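Local coordinates for protein ComZ (PDB 6QVI) that is a competence-associated pilin with a beta-solenoid domain, thought to sit at the pilus tip and act as a DNA receptor during natural transformation, at residues G426-E438 / I497-P509. Residues are numbered along the deposited sequence; the frame is centred on the assembly and turned at random.
Sequences GLFPNHALGFVAE and IRIPKENRPALLP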
loop_
_atom_site.group_PDB
_atom_site.type_symbol
_atom_site.label_atom_id
_atom_site.label_comp_id
_atom_site.label_asym_id
_atom_site.label_seq_id
_atom_site.Cartn_x
_atom_site.Cartn_y
_atom_site.Cartn_z
ATOM N N GLY A 426 14.785 1.180 -16.737
ATOM C CA GLY A 426 13.558 0.461 -16.453
ATOM C C GLY A 426 12.385 1.404 -16.496
ATOM O O GLY A 426 12.566 2.598 -16.590
ATOM N N LEU A 427 11.175 0.880 -16.410
ATOM C CA LEU A 427 9.993 1.729 -16.478
ATOM C C LEU A 427 9.123 1.540 -15.242
ATOM O O LEU A 427 9.066 0.452 -14.655
ATOM C CB LEU A 427 9.197 1.437 -17.763
ATOM C CG LEU A 427 9.793 2.035 -19.045
ATOM C CD1 LEU A 427 9.624 1.108 -20.319
ATOM C CD2 LEU A 427 9.213 3.403 -19.246
ATOM N N PHE A 428 8.449 2.620 -14.862
ATOM C CA PHE A 428 7.569 2.611 -13.706
ATOM C C PHE A 428 6.364 1.710 -13.964
ATOM O O PHE A 428 5.775 1.750 -15.050
ATOM C CB PHE A 428 7.078 4.023 -13.424
ATOM C CG PHE A 428 6.952 4.346 -11.971
ATOM C CD1 PHE A 428 8.070 4.374 -11.158
ATOM C CD2 PHE A 428 5.709 4.590 -11.407
ATOM C CE1 PHE A 428 7.963 4.671 -9.809
ATOM C CE2 PHE A 428 5.592 4.879 -10.057
ATOM C CZ PHE A 428 6.730 4.922 -9.256
ATOM N N PRO A 429 5.937 0.924 -12.970
ATOM C CA PRO A 429 6.551 0.917 -11.648
ATOM C C PRO A 429 7.482 -0.268 -11.445
ATOM O O PRO A 429 7.623 -0.730 -10.314
ATOM C CB PRO A 429 5.350 0.812 -10.713
ATOM C CG PRO A 429 4.318 0.035 -11.527
ATOM C CD PRO A 429 4.739 0.072 -12.996
ATOM N N ASN A 430 8.059 -0.734 -12.524
ATOM C CA ASN A 430 9.016 -1.764 -12.368
ATOM C C ASN A 430 10.348 -1.065 -12.161
ATOM O O ASN A 430 11.342 -1.732 -12.255
ATOM C CB ASN A 430 9.094 -2.598 -13.622
ATOM C CG ASN A 430 7.905 -3.505 -13.784
ATOM O OD1 ASN A 430 6.960 -3.432 -13.022
ATOM N ND2 ASN A 430 7.950 -4.368 -14.781
ATOM N N HIS A 431 10.387 0.184 -11.754
ATOM C CA HIS A 431 11.638 0.849 -11.541
ATOM C C HIS A 431 11.283 2.034 -10.725
ATOM O O HIS A 431 10.798 3.004 -11.244
ATOM C CB HIS A 431 12.161 1.313 -12.861
ATOM C CG HIS A 431 13.414 2.094 -12.759
ATOM N ND1 HIS A 431 13.822 2.955 -13.745
ATOM C CD2 HIS A 431 14.351 2.150 -11.791
ATOM C CE1 HIS A 431 14.963 3.507 -13.390
ATOM N NE2 HIS A 431 15.302 3.039 -12.208
ATOM N N ALA A 432 11.531 1.968 -9.436
ATOM C CA ALA A 432 11.142 3.053 -8.576
ATOM C C ALA A 432 12.168 3.471 -7.569
ATOM O O ALA A 432 12.895 2.673 -7.038
ATOM C CB ALA A 432 9.889 2.649 -7.849
ATOM N N LEU A 433 12.193 4.755 -7.295
ATOM C CA LEU A 433 13.094 5.297 -6.286
ATOM C C LEU A 433 12.227 5.907 -5.204
ATOM O O LEU A 433 11.355 6.735 -5.490
ATOM C CB LEU A 433 14.034 6.348 -6.874
ATOM C CG LEU A 433 14.960 6.999 -5.856
ATOM C CD1 LEU A 433 15.778 5.920 -5.191
ATOM C CD2 LEU A 433 15.848 8.047 -6.531
ATOM N N GLY A 434 12.431 5.471 -3.975
ATOM C CA GLY A 434 11.630 5.935 -2.867
ATOM C C GLY A 434 12.360 6.968 -2.039
ATOM O O GLY A 434 13.586 6.973 -1.959
ATOM N N PHE A 435 11.589 7.809 -1.359
ATOM C CA PHE A 435 12.177 8.868 -0.553
ATOM C C PHE A 435 11.552 8.858 0.828
ATOM O O PHE A 435 10.333 9.025 0.967
ATOM C CB PHE A 435 11.988 10.216 -1.229
ATOM C CG PHE A 435 12.805 10.357 -2.472
ATOM C CD1 PHE A 435 14.066 10.939 -2.420
ATOM C CD2 PHE A 435 12.342 9.852 -3.685
ATOM C CE1 PHE A 435 14.834 11.045 -3.548
ATOM C CE2 PHE A 435 13.110 9.958 -4.813
ATOM C CZ PHE A 435 14.360 10.563 -4.747
ATOM N N VAL A 436 12.393 8.706 1.842
ATOM C CA VAL A 436 11.975 8.841 3.227
ATOM C C VAL A 436 12.596 10.131 3.724
ATOM O O VAL A 436 13.814 10.315 3.632
ATOM C CB VAL A 436 12.397 7.634 4.081
ATOM C CG1 VAL A 436 11.976 7.805 5.539
ATOM C CG2 VAL A 436 11.790 6.363 3.507
ATOM N N ALA A 437 11.754 11.043 4.203
ATOM C CA ALA A 437 12.227 12.278 4.818
ATOM C C ALA A 437 11.576 12.405 6.187
ATOM O O ALA A 437 10.347 12.515 6.283
ATOM C CB ALA A 437 11.889 13.491 3.941
ATOM N N GLU A 438 12.395 12.424 7.243
ATOM C CA GLU A 438 11.826 12.539 8.580
ATOM C C GLU A 438 11.239 13.920 8.800
ATOM O O GLU A 438 10.351 14.090 9.645
ATOM C CB GLU A 438 12.894 12.206 9.641
ATOM C CG GLU A 438 12.486 12.511 11.079
ATOM C CD GLU A 438 13.453 11.924 12.151
ATOM O OE1 GLU A 438 13.059 11.899 13.353
ATOM O OE2 GLU A 438 14.580 11.485 11.814
ATOM N N ILE A 497 -0.116 5.449 -8.239
ATOM C CA ILE A 497 0.313 4.383 -9.124
ATOM C C ILE A 497 0.778 3.225 -8.252
ATOM O O ILE A 497 1.817 3.312 -7.588
ATOM C CB ILE A 497 1.431 4.836 -10.063
ATOM C CG1 ILE A 497 0.949 5.957 -10.960
ATOM C CG2 ILE A 497 1.932 3.681 -10.906
ATOM C CD1 ILE A 497 1.974 6.359 -12.018
ATOM N N ARG A 498 0.035 2.129 -8.294
ATOM C CA ARG A 498 0.379 0.961 -7.507
ATOM C C ARG A 498 1.755 0.465 -7.913
ATOM O O ARG A 498 2.097 0.446 -9.091
ATOM C CB ARG A 498 -0.670 -0.125 -7.730
ATOM C CG ARG A 498 -0.217 -1.557 -7.489
ATOM C CD ARG A 498 -1.305 -2.565 -7.929
ATOM N NE ARG A 498 -2.331 -2.783 -6.913
ATOM C CZ ARG A 498 -3.552 -3.256 -7.161
ATOM N NH1 ARG A 498 -3.915 -3.566 -8.400
ATOM N NH2 ARG A 498 -4.413 -3.433 -6.162
ATOM N N ILE A 499 2.569 0.120 -6.928
ATOM C CA ILE A 499 3.866 -0.510 -7.162
ATOM C C ILE A 499 3.775 -1.943 -6.680
ATOM O O ILE A 499 3.456 -2.177 -5.500
ATOM C CB ILE A 499 5.022 0.259 -6.502
ATOM C CG1 ILE A 499 4.878 1.759 -6.746
ATOM C CG2 ILE A 499 6.352 -0.212 -7.037
ATOM C CD1 ILE A 499 6.050 2.589 -6.188
ATOM N N PRO A 500 3.995 -2.941 -7.547
ATOM C CA PRO A 500 3.876 -4.349 -7.153
ATOM C C PRO A 500 4.800 -4.705 -5.992
ATOM O O PRO A 500 5.898 -4.158 -5.873
ATOM C CB PRO A 500 4.253 -5.113 -8.433
ATOM C CG PRO A 500 4.946 -4.108 -9.319
ATOM C CD PRO A 500 4.344 -2.781 -8.973
ATOM N N LYS A 501 4.335 -5.607 -5.107
ATOM C CA LYS A 501 5.039 -5.792 -3.839
ATOM C C LYS A 501 6.498 -6.170 -4.090
ATOM O O LYS A 501 7.401 -5.658 -3.420
ATOM C CB LYS A 501 4.353 -6.873 -2.987
ATOM C CG LYS A 501 5.151 -7.256 -1.726
ATOM C CD LYS A 501 4.664 -6.472 -0.488
ATOM C CE LYS A 501 5.585 -6.642 0.725
ATOM N NZ LYS A 501 6.863 -5.860 0.533
ATOM N N GLU A 502 6.758 -7.047 -5.066
ATOM C CA GLU A 502 8.125 -7.252 -5.518
ATOM C C GLU A 502 8.525 -6.011 -6.283
ATOM O O GLU A 502 7.704 -5.425 -6.981
ATOM C CB GLU A 502 8.280 -8.525 -6.374
ATOM C CG GLU A 502 7.729 -8.525 -7.837
ATOM C CD GLU A 502 6.309 -9.087 -7.972
ATOM O OE1 GLU A 502 6.126 -10.199 -8.559
ATOM O OE2 GLU A 502 5.398 -8.485 -7.404
ATOM N N ASN A 503 9.792 -5.628 -6.166
ATOM C CA ASN A 503 10.323 -4.453 -6.851
ATOM C C ASN A 503 9.657 -3.167 -6.329
ATOM O O ASN A 503 9.428 -2.208 -7.071
ATOM C CB ASN A 503 10.158 -4.614 -8.377
ATOM C CG ASN A 503 10.861 -3.543 -9.170
ATOM O OD1 ASN A 503 11.431 -2.605 -8.609
ATOM N ND2 ASN A 503 10.826 -3.674 -10.482
ATOM N N ARG A 504 9.336 -3.158 -5.039
ATOM C CA ARG A 504 8.877 -2.037 -4.223
ATOM C C ARG A 504 9.978 -1.646 -3.259
ATOM O O ARG A 504 10.524 -2.542 -2.601
ATOM C CB ARG A 504 7.645 -2.467 -3.443
ATOM C CG ARG A 504 7.177 -1.571 -2.342
ATOM C CD ARG A 504 5.658 -1.549 -2.271
ATOM N NE ARG A 504 5.231 -1.030 -0.975
ATOM C CZ ARG A 504 5.083 0.264 -0.686
ATOM N NH1 ARG A 504 5.327 1.207 -1.599
ATOM N NH2 ARG A 504 4.693 0.621 0.530
ATOM N N PRO A 505 10.308 -0.348 -3.082
ATOM C CA PRO A 505 11.420 -0.016 -2.185
ATOM C C PRO A 505 11.235 -0.638 -0.809
ATOM O O PRO A 505 10.322 -0.266 -0.061
ATOM C CB PRO A 505 11.382 1.515 -2.130
ATOM C CG PRO A 505 10.793 1.918 -3.427
ATOM C CD PRO A 505 9.797 0.845 -3.786
ATOM N N ALA A 506 12.121 -1.591 -0.486
ATOM C CA ALA A 506 12.015 -2.360 0.750
ATOM C C ALA A 506 11.927 -1.454 1.981
ATOM O O ALA A 506 11.256 -1.807 2.971
ATOM C CB ALA A 506 13.200 -3.321 0.875
ATOM N N LEU A 507 12.622 -0.299 1.980
ATOM C CA LEU A 507 12.658 0.394 3.258
ATOM C C LEU A 507 11.540 1.429 3.410
ATOM O O LEU A 507 11.527 2.182 4.395
ATOM C CB LEU A 507 14.033 1.022 3.499
ATOM C CG LEU A 507 15.222 0.051 3.460
ATOM C CD1 LEU A 507 16.504 0.923 3.554
ATOM C CD2 LEU A 507 15.220 -1.094 4.477
ATOM N N LEU A 508 10.543 1.359 2.584
ATOM C CA LEU A 508 9.341 2.160 2.713
ATOM C C LEU A 508 8.305 1.397 3.550
ATOM O O LEU A 508 8.431 0.195 3.757
ATOM C CB LEU A 508 8.776 2.443 1.322
ATOM C CG LEU A 508 9.201 3.687 0.563
ATOM C CD1 LEU A 508 8.389 4.902 0.996
ATOM C CD2 LEU A 508 10.674 3.925 0.779
ATOM N N PRO A 509 7.305 2.073 4.111
ATOM C CA PRO A 509 6.264 1.357 4.861
ATOM C C PRO A 509 5.350 0.560 3.929
ATOM O O PRO A 509 5.055 0.992 2.812
ATOM C CB PRO A 509 5.492 2.484 5.562
ATOM C CG PRO A 509 6.404 3.667 5.514
ATOM C CD PRO A 509 7.177 3.533 4.248
#
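The ring of P429 overlaps I499, P500 and the backbone oxygen of R498. Its CG lies against P500 CD at 3.8 Å, the two proline rings crossing at about a right angle. The peptide bond before P429 is cis, and P429 CB also lies over one face of the F428 ring, offset toward the rim. I497 meets that ring differently: its CG2 sits at the edge, near the ring plane, 3.9 Å from F428 CD2. In I499, CG1 stands anti to the carbonyl carbon (chi1 -45°). This sends the CG1-CD1 arm to F428 CZ, 3.9 Å from CD1, and to the methyl of A432. It also places I499 CG2, anti to the backbone N, against P429 CB.

One hydrogen bond joins the segments. N503 ND2 donates to N430 O at 2.7 Å, with an N-H...O angle of 155°. The acceptor lies in the amide plane of N503, but the donor stands above the carbonyl plane. An alanine at N503 is likely to leave N430 O without this donor and to weaken the tie between the K501-R504 turn and the loop before strand 432-437.

Further along, the backbone of G434 lies against P505 CG and L508 CD2, with P505 CG 4.0 Å from G434 N. V436 CG2 meets L508 CD2 at 3.8 Å.

The contact is largely buried. It packs the loop after strand 491-496 against strand 432-437 of the beta-solenoid, which runs parallel to its neighbours 398-406 and 451-454. P505 also touches T400 and P451 on these strands, and helix 294-301 adds W294 beside V436.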